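Local coordinates for protein ornithine carbamoyltransferase, anabolic (PDB 3TPF) that catalyses the reversible transfer of the carbamoyl group from carbamoyl phosphate to L-ornithine, giving L-citrulline and phosphate on the way to arginine, at residues Pro80-Ala85 and Ala109-Ala114; Asp221-Met226 and Lys237-Phe242; Lys247-Ala252 and Ala256-Cys261. One frame throughout, in Å; residues are numbered along the deposited sequence.

Contact 1. Residues Pro80-Ala85 and Ala109-Ala114; sequences PVKDTA and ARYSKA
Tyr111 lays one face of its phenol ring against the side chain of Lys82, and this pair carries most of the contact between helix 81-91 and the end of helix 102-111. The touch is a CH-pi interaction: Lys82 CB lies 3.5 Å from the centroid of the Tyr111 ring, 21° off the ring normal and shifted toward the CD2-CE2 rim. Farther out, the two side chains run side by side in the same direction, with Lys82 CD 3.8 Å from Tyr111 OH. Lys82 CG sits between its own backbone N and carbonyl carbon (chi1 55°), and from there the extended chain follows the ring outward. Its NZ reaches a second subunit of the trimer, where it forms a salt bridge with Glu276 of that subunit. One turn further along the helix, Ala85 closes the inner end, its CB 3.7 Å from Tyr111 CB; Phe108 of helix 102-111 also touches this methyl. No hydrogen bond crosses between the segments. The contact packs helices 81-91 and 102-111, consecutive helices with strand 94-98 between them in the chain, in the alpha/beta carbamoyl-phosphate domain with its parallel sheet, at a face where another subunit docks.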
loop_
_atom_site.group_PDB
_atom_site.type_symbol
_atom_site.label_atom_id
_atom_site.label_comp_id
_atom_site.label_asym_id
_atom_site.label_seq_id
_atom_site.Cartn_x
_atom_site.Cartn_y
_atom_site.Cartn_z
ATOM N N PRO B 80 -18.365 -13.949 -1.471
ATOM C CA PRO B 80 -19.422 -12.964 -1.713
ATOM C C PRO B 80 -19.255 -11.614 -0.967
ATOM O O PRO B 80 -18.601 -11.532 0.057
ATOM C CB PRO B 80 -20.701 -13.677 -1.242
ATOM C CG PRO B 80 -20.258 -14.864 -0.465
ATOM C CD PRO B 80 -18.893 -15.212 -0.935
ATOM N N VAL B 81 -19.894 -10.592 -1.505
ATOM C CA VAL B 81 -19.695 -9.235 -1.062
ATOM C C VAL B 81 -20.260 -8.978 0.348
ATOM O O VAL B 81 -19.644 -8.300 1.155
ATOM C CB VAL B 81 -20.311 -8.258 -2.071
ATOM C CG1 VAL B 81 -20.121 -6.819 -1.579
ATOM C CG2 VAL B 81 -19.734 -8.448 -3.484
ATOM N N LYS B 82 -21.375 -9.612 0.668
ATOM C CA LYS B 82 -21.956 -9.501 2.017
ATOM C C LYS B 82 -21.013 -9.996 3.116
ATOM O O LYS B 82 -20.964 -9.433 4.228
ATOM C CB LYS B 82 -23.319 -10.210 2.137
ATOM C CG LYS B 82 -23.404 -11.689 1.758
ATOM C CD LYS B 82 -24.819 -12.237 2.064
ATOM C CE LYS B 82 -25.101 -13.624 1.480
ATOM N NZ LYS B 82 -26.061 -14.479 2.255
ATOM N N ASP B 83 -20.244 -11.019 2.793
ATOM C CA ASP B 83 -19.225 -11.522 3.730
ATOM C C ASP B 83 -18.109 -10.557 3.949
ATOM O O ASP B 83 -17.694 -10.289 5.083
ATOM C CB ASP B 83 -18.607 -12.782 3.211
ATOM C CG ASP B 83 -19.524 -13.943 3.303
ATOM O OD1 ASP B 83 -20.607 -13.772 3.908
ATOM O OD2 ASP B 83 -19.177 -15.018 2.791
ATOM N N THR B 84 -17.634 -9.990 2.858
ATOM C CA THR B 84 -16.579 -9.005 2.964
ATOM C C THR B 84 -17.111 -7.829 3.757
ATOM O O THR B 84 -16.476 -7.362 4.696
ATOM C CB THR B 84 -16.095 -8.559 1.600
ATOM O OG1 THR B 84 -15.748 -9.733 0.856
ATOM C CG2 THR B 84 -14.886 -7.624 1.715
ATOM N N ALA B 85 -18.294 -7.381 3.382
ATOM C CA ALA B 85 -18.894 -6.242 4.020
ATOM C C ALA B 85 -18.998 -6.450 5.487
ATOM O O ALA B 85 -18.745 -5.536 6.287
ATOM C CB ALA B 85 -20.240 -5.987 3.459
ATOM N N ALA B 109 -23.169 -1.812 1.041
ATOM C CA ALA B 109 -23.786 -0.807 1.982
ATOM C C ALA B 109 -24.848 -1.486 2.793
ATOM O O ALA B 109 -25.026 -1.247 3.989
ATOM C CB ALA B 109 -24.394 0.354 1.232
ATOM N N ARG B 110 -25.511 -2.388 2.105
ATOM C CA ARG B 110 -26.614 -3.116 2.660
ATOM C C ARG B 110 -26.142 -3.904 3.874
ATOM O O ARG B 110 -26.887 -4.079 4.817
ATOM C CB ARG B 110 -27.134 -4.052 1.586
ATOM C CG ARG B 110 -28.566 -4.521 1.556
ATOM C CD ARG B 110 -28.703 -5.123 0.108
ATOM N NE ARG B 110 -29.213 -4.175 -0.880
ATOM C CZ ARG B 110 -29.072 -4.300 -2.211
ATOM N NH1 ARG B 110 -28.421 -5.350 -2.738
ATOM N NH2 ARG B 110 -29.593 -3.369 -3.038
ATOM N N TYR B 111 -24.913 -4.398 3.854
ATOM C CA TYR B 111 -24.359 -5.192 4.972
ATOM C C TYR B 111 -23.263 -4.488 5.796
ATOM O O TYR B 111 -22.632 -5.133 6.635
ATOM C CB TYR B 111 -23.802 -6.513 4.428
ATOM C CG TYR B 111 -24.867 -7.455 3.973
ATOM C CD1 TYR B 111 -25.572 -8.232 4.885
ATOM C CD2 TYR B 111 -25.202 -7.557 2.632
ATOM C CE1 TYR B 111 -26.568 -9.092 4.460
ATOM C CE2 TYR B 111 -26.182 -8.425 2.209
ATOM C CZ TYR B 111 -26.862 -9.198 3.116
ATOM O OH TYR B 111 -27.853 -10.075 2.646
ATOM N N SER B 112 -22.962 -3.222 5.501
ATOM C CA SER B 112 -21.832 -2.554 6.159
ATOM C C SER B 112 -22.255 -1.761 7.324
ATOM O O SER B 112 -23.015 -0.861 7.189
ATOM C CB SER B 112 -21.109 -1.604 5.202
ATOM O OG SER B 112 -20.031 -0.951 5.872
ATOM N N LYS B 113 -21.728 -2.057 8.478
ATOM C CA LYS B 113 -21.937 -1.162 9.650
ATOM C C LYS B 113 -21.340 0.224 9.425
ATOM O O LYS B 113 -21.750 1.180 10.018
ATOM C CB LYS B 113 -21.388 -1.772 10.951
ATOM C CG LYS B 113 -22.252 -2.937 11.535
ATOM N N ALA B 114 -20.384 0.336 8.529
ATOM C CA ALA B 114 -19.714 1.615 8.258
ATOM C C ALA B 114 -20.306 2.220 7.034
ATOM O O ALA B 114 -20.636 1.498 6.093
ATOM C CB ALA B 114 -18.222 1.397 8.006
#

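Contact 2. Residues Asp221-Met226 and Lys237-Phe242; sequences DTWVSM and KEFEGF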
loop_
_atom_site.group_PDB
_atom_site.type_symbol
_atom_site.label_atom_id
_atom_site.label_comp_id
_atom_site.label_asym_id
_atom_site.label_seq_id
_atom_site.Cartn_x
_atom_site.Cartn_y
_atom_site.Cartn_z
ATOM N N ASP B 221 -15.478 15.606 -20.648
ATOM C CA ASP B 221 -14.864 14.379 -20.130
ATOM C C ASP B 221 -14.471 13.451 -21.262
ATOM O O ASP B 221 -14.950 13.581 -22.406
ATOM C CB ASP B 221 -15.853 13.663 -19.208
ATOM C CG ASP B 221 -15.209 12.531 -18.370
ATOM O OD1 ASP B 221 -13.950 12.413 -18.288
ATOM O OD2 ASP B 221 -15.994 11.760 -17.776
ATOM N N THR B 222 -13.617 12.493 -20.942
ATOM C CA THR B 222 -13.171 11.499 -21.936
ATOM C C THR B 222 -14.368 10.841 -22.568
ATOM O O THR B 222 -15.405 10.686 -21.957
ATOM C CB THR B 222 -12.356 10.359 -21.306
ATOM O OG1 THR B 222 -13.257 9.401 -20.802
ATOM C CG2 THR B 222 -11.518 10.836 -20.083
ATOM N N TRP B 223 -14.199 10.415 -23.789
ATOM C CA TRP B 223 -15.310 9.802 -24.541
ATOM C C TRP B 223 -15.314 8.305 -24.421
ATOM O O TRP B 223 -16.344 7.646 -24.362
ATOM C CB TRP B 223 -15.165 10.126 -26.002
ATOM C CG TRP B 223 -15.270 11.562 -26.340
ATOM C CD1 TRP B 223 -15.997 12.515 -25.715
ATOM C CD2 TRP B 223 -14.665 12.188 -27.442
ATOM N NE1 TRP B 223 -15.856 13.715 -26.333
ATOM C CE2 TRP B 223 -15.053 13.535 -27.422
ATOM C CE3 TRP B 223 -13.833 11.737 -28.473
ATOM C CZ2 TRP B 223 -14.643 14.447 -28.404
ATOM C CZ3 TRP B 223 -13.405 12.643 -29.436
ATOM C CH2 TRP B 223 -13.815 13.980 -29.400
ATOM N N VAL B 224 -14.113 7.772 -24.462
ATOM C CA VAL B 224 -13.896 6.377 -24.210
ATOM C C VAL B 224 -13.879 6.223 -22.692
ATOM O O VAL B 224 -12.862 6.428 -22.022
ATOM C CB VAL B 224 -12.629 5.926 -24.923
ATOM C CG1 VAL B 224 -12.294 4.499 -24.517
ATOM C CG2 VAL B 224 -12.881 6.107 -26.401
ATOM N N SER B 225 -15.049 5.851 -22.186
ATOM C CA SER B 225 -15.301 5.761 -20.742
ATOM C C SER B 225 -14.807 4.414 -20.185
ATOM O O SER B 225 -15.036 3.356 -20.777
ATOM C CB SER B 225 -16.780 6.063 -20.411
ATOM O OG SER B 225 -17.105 7.451 -20.644
HETATM N N MSE B 226 -14.120 4.493 -19.045
HETATM C CA MSE B 226 -13.294 3.400 -18.497
HETATM C C MSE B 226 -14.006 2.081 -18.358
HETATM O O MSE B 226 -15.116 2.013 -17.828
HETATM C CB MSE B 226 -12.760 3.797 -17.112
ATOM N N LYS B 237 -15.361 8.257 -33.665
ATOM C CA LYS B 237 -15.979 8.766 -34.911
ATOM C C LYS B 237 -17.333 9.438 -34.611
ATOM O O LYS B 237 -17.747 10.366 -35.324
ATOM C CB LYS B 237 -16.128 7.687 -36.048
ATOM N N GLU B 238 -18.025 8.913 -33.601
ATOM C CA GLU B 238 -19.392 9.362 -33.259
ATOM C C GLU B 238 -19.355 10.748 -32.628
ATOM O O GLU B 238 -20.277 11.551 -32.822
ATOM C CB GLU B 238 -20.108 8.379 -32.304
ATOM C CG GLU B 238 -20.493 7.023 -32.917
ATOM C CD GLU B 238 -21.550 6.242 -32.121
ATOM O OE1 GLU B 238 -21.188 5.535 -31.148
ATOM O OE2 GLU B 238 -22.746 6.299 -32.507
ATOM N N PHE B 239 -18.252 11.024 -31.939
ATOM C CA PHE B 239 -18.004 12.312 -31.277
ATOM C C PHE B 239 -17.282 13.364 -32.145
ATOM O O PHE B 239 -16.516 14.184 -31.620
ATOM C CB PHE B 239 -17.200 12.079 -29.984
ATOM C CG PHE B 239 -18.005 11.462 -28.871
ATOM C CD1 PHE B 239 -18.728 12.254 -28.003
ATOM C CD2 PHE B 239 -18.075 10.097 -28.715
ATOM C CE1 PHE B 239 -19.488 11.692 -27.005
ATOM C CE2 PHE B 239 -18.861 9.523 -27.729
ATOM C CZ PHE B 239 -19.570 10.321 -26.883
ATOM N N GLU B 240 -17.518 13.342 -33.458
ATOM C CA GLU B 240 -16.767 14.207 -34.394
ATOM C C GLU B 240 -16.779 15.684 -33.968
ATOM O O GLU B 240 -15.719 16.265 -33.638
ATOM C CB GLU B 240 -17.265 14.068 -35.849
ATOM C CG GLU B 240 -18.554 14.816 -36.285
ATOM C CD GLU B 240 -18.337 15.944 -37.349
ATOM O OE1 GLU B 240 -19.306 16.665 -37.729
ATOM O OE2 GLU B 240 -17.201 16.127 -37.841
ATOM N N GLY B 241 -17.974 16.278 -33.959
ATOM C CA GLY B 241 -18.117 17.723 -33.703
ATOM C C GLY B 241 -17.883 18.163 -32.268
ATOM O O GLY B 241 -17.937 19.348 -31.951
ATOM N N PHE B 242 -17.576 17.217 -31.405
ATOM C CA PHE B 242 -17.760 17.445 -29.962
ATOM C C PHE B 242 -16.562 17.945 -29.165
ATOM O O PHE B 242 -16.666 18.227 -27.984
ATOM C CB PHE B 242 -18.377 16.216 -29.314
ATOM C CG PHE B 242 -19.840 16.096 -29.589
ATOM C CD1 PHE B 242 -20.761 16.486 -28.648
ATOM C CD2 PHE B 242 -20.296 15.660 -30.820
ATOM C CE1 PHE B 242 -22.113 16.389 -28.906
ATOM C CE2 PHE B 242 -21.644 15.558 -31.083
ATOM C CZ PHE B 242 -22.561 15.924 -30.124
#
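Trp223 and Phe239 stack face to face, and nearly all of the contact is built on this aromatic pair. The five-membered ring of Trp223 and the Phe239 ring have centroids 4.1 Å apart and planes only 12° from parallel. Trp223 CD1 lies 3.6 Å from Phe239 CD1. The two side chains come from opposing directions and slide past each other, each with CG anti to its own carbonyl carbon.

This overlap brings each CB over the partner's ring, adding two CH-pi contacts to the stack. Phe239 CB stands 3.5 Å from the centroid of the six-membered ring of Trp223, almost straight above it at 8° off the normal. In return, Trp223 CB lies 4.2 Å from the centroid of the Phe239 ring. One face of the indole is thus covered along its length, its pyrrole part by the phenyl ring and its benzene part by the methylene.

Apolar packing at the rim is lighter: Trp223 CZ2 approaches Phe242 CB at 4.2 Å, while the backbone of Phe242 lies near the indole plane at its edge.

No hydrogen bond joins the two segments. Within 237-242, the Phe242 N to Phe239 O bond, 3.2 Å, closes the turn that follows helix 232-238. Tyr181 meets the Phe239 ring edge-to-face and its OH is hydrogen-bonded to Glu238 OE1, so it packs against segment 237-242.

Trp223 belongs to the loop after strand 217-220, which carries Asp221, Ser225 and Met226, the predicted L-ornithine ligands; the stack joins this substrate-binding loop of the Rossmann-like ornithine domain to the end of helix 232-238.

Contact 3. Residues Lys247-Ala252 and Ala256-Cys261; sequences KAMSVA and AILLHC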
loop_
_atom_site.group_PDB
_atom_site.type_symbol
_atom_site.label_atom_id
_atom_site.label_comp_id
_atom_site.label_asym_id
_atom_site.label_seq_id
_atom_site.Cartn_x
_atom_site.Cartn_y
_atom_site.Cartn_z
ATOM N N LYS B 247 -12.857 27.830 -30.635
ATOM C CA LYS B 247 -14.132 28.311 -31.229
ATOM C C LYS B 247 -15.308 27.968 -30.337
ATOM O O LYS B 247 -16.261 28.748 -30.246
ATOM C CB LYS B 247 -14.429 27.801 -32.664
ATOM C CG LYS B 247 -15.585 28.578 -33.335
ATOM C CD LYS B 247 -15.842 28.140 -34.765
ATOM N N ALA B 248 -15.253 26.775 -29.755
ATOM C CA ALA B 248 -16.333 26.299 -28.900
ATOM C C ALA B 248 -16.429 27.171 -27.647
ATOM O O ALA B 248 -17.499 27.624 -27.296
ATOM C CB ALA B 248 -16.154 24.841 -28.530
HETATM N N MSE B 249 -15.294 27.418 -27.004
HETATM C CA MSE B 249 -15.259 28.271 -25.804
HETATM C C MSE B 249 -15.686 29.661 -26.110
HETATM O O MSE B 249 -16.238 30.340 -25.233
HETATM C CB MSE B 249 -13.881 28.411 -25.173
HETATM C CG MSE B 249 -13.388 27.171 -24.430
HETATM SE SE MSE B 249 -14.699 26.440 -23.103
HETATM C CE MSE B 249 -14.588 27.635 -21.498
ATOM N N SER B 250 -15.383 30.110 -27.335
ATOM C CA SER B 250 -15.814 31.439 -27.852
ATOM C C SER B 250 -17.315 31.626 -27.756
ATOM O O SER B 250 -17.801 32.741 -27.561
ATOM C CB SER B 250 -15.431 31.644 -29.329
ATOM N N VAL B 251 -18.048 30.532 -27.925
ATOM C CA VAL B 251 -19.532 30.548 -27.963
ATOM C C VAL B 251 -20.114 30.765 -26.576
ATOM O O VAL B 251 -21.214 31.291 -26.386
ATOM C CB VAL B 251 -20.069 29.235 -28.558
ATOM C CG1 VAL B 251 -21.577 29.246 -28.628
ATOM C CG2 VAL B 251 -19.448 28.999 -29.922
ATOM N N ALA B 252 -19.365 30.309 -25.596
ATOM C CA ALA B 252 -19.754 30.485 -24.223
ATOM C C ALA B 252 -19.442 31.892 -23.822
ATOM O O ALA B 252 -18.784 32.637 -24.546
ATOM C CB ALA B 252 -19.023 29.533 -23.337
ATOM N N ALA B 256 -15.579 32.303 -19.244
ATOM C CA ALA B 256 -16.140 30.993 -18.832
ATOM C C ALA B 256 -15.000 30.034 -18.559
ATOM O O ALA B 256 -13.996 30.069 -19.285
ATOM C CB ALA B 256 -17.064 30.427 -19.917
ATOM N N ILE B 257 -15.130 29.242 -17.506
ATOM C CA ILE B 257 -14.113 28.258 -17.116
ATOM C C ILE B 257 -14.397 26.903 -17.717
ATOM O O ILE B 257 -15.567 26.554 -17.969
ATOM C CB ILE B 257 -13.965 28.078 -15.601
ATOM C CG1 ILE B 257 -15.270 27.638 -14.960
ATOM C CG2 ILE B 257 -13.530 29.353 -14.950
ATOM C CD1 ILE B 257 -15.079 27.241 -13.500
ATOM N N LEU B 258 -13.328 26.165 -18.011
ATOM C CA LEU B 258 -13.423 24.820 -18.583
ATOM C C LEU B 258 -13.036 23.802 -17.490
ATOM O O LEU B 258 -11.964 23.874 -16.927
ATOM C CB LEU B 258 -12.497 24.662 -19.789
ATOM C CG LEU B 258 -12.342 23.222 -20.337
ATOM C CD1 LEU B 258 -13.680 22.738 -20.851
ATOM C CD2 LEU B 258 -11.239 23.171 -21.365
ATOM N N LEU B 259 -13.910 22.874 -17.202
ATOM C CA LEU B 259 -13.647 21.836 -16.226
ATOM C C LEU B 259 -13.538 20.470 -16.910
ATOM O O LEU B 259 -14.226 20.219 -17.889
ATOM C CB LEU B 259 -14.752 21.739 -15.186
ATOM C CG LEU B 259 -14.917 22.878 -14.200
ATOM C CD1 LEU B 259 -16.024 22.541 -13.245
ATOM C CD2 LEU B 259 -13.548 23.107 -13.465
ATOM N N HIS B 260 -12.594 19.662 -16.440
ATOM C CA HIS B 260 -12.332 18.317 -16.908
ATOM C C HIS B 260 -11.863 17.497 -15.724
ATOM O O HIS B 260 -10.985 17.916 -15.004
ATOM C CB HIS B 260 -11.226 18.325 -17.947
ATOM C CG HIS B 260 -11.122 17.054 -18.738
ATOM N ND1 HIS B 260 -11.038 15.808 -18.154
ATOM C CD2 HIS B 260 -11.042 16.845 -20.082
ATOM C CE1 HIS B 260 -10.943 14.892 -19.107
ATOM N NE2 HIS B 260 -10.932 15.495 -20.285
ATOM N N CYS B 261 -12.435 16.320 -15.517
ATOM C CA CYS B 261 -12.123 15.507 -14.297
ATOM C C CYS B 261 -10.799 14.819 -14.422
ATOM O O CYS B 261 -10.178 14.501 -13.425
ATOM C CB CYS B 261 -13.170 14.457 -13.944
ATOM S SG CYS B 261 -13.515 13.309 -15.308
#
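Selenomethionine Met249 has CG anti to its carbonyl carbon (chi1 -73°) and then bends twice, at chi2 (-51°) and chi3 (-78°), so that its terminal methyl turns in against strand 257-260. That methyl does the touching. CE lies 3.3 Å from Ala256 O, where the strand is about to start, and 4.1 Å from Ala256 CB. The same methyl also meets Leu258, with CE 4.0 Å from Leu258 CB; the Leu258 side chain leaves from the same side of the strand as that of Ala256, while Ile257 between them points away from the helix. A single methyl group therefore bridges alternate residues of the strand. Val218 of the adjacent strand 217-220 and His278 also touch the side chain of Met249.

Helix 246-251 and strand 257-260 form an alpha-beta unit joined by a short connection, and the strand is the outermost member, within this chain, of the five-stranded parallel sheet of the Rossmann-like ornithine domain. Ile257 is backbone hydrogen-bonded to Asp216 and Val218, and Leu259 to Val218 and Thr220.

Nearer the connection, Ala252 and Ala256 face each other with their CB atoms 4.0 Å apart. These small methyls meet where the backbones come nearest, their CA atoms being 6.5 Å apart. No hydrogen bond spans the two segments, and Ala256 O accepts a weak hydrogen bond from His278 NE2. At the far end of the strand, Cys261 is a predicted carbamoyl-phosphate ligand, and His260 NE2 is hydrogen-bonded to Glu269.

How the contacts relate
From the N terminus, contact 1 comes first, closing a loop of 23 residues that includes strand 94-98 of the carbamoyl-phosphate domain. Contacts 2 and 3 follow in the ornithine domain, closing loops of 10 and 3 residues: contact 2 ties the loop after strand 217-220 to the end of helix 232-238, contact 3 helix 246-251 to edge strand 257-260. All are in series; none nests or crosses. Contact 1 stands apart, its nearest atoms about 18 Å from contact 2 and about 24 Å from contact 3, across the chain's centre. Contacts 2 and 3 touch where the adjacent strands end: Asp221 packs against Cys261, placing a predicted ornithine-binding residue beside a predicted carbamoyl-phosphate-binding one.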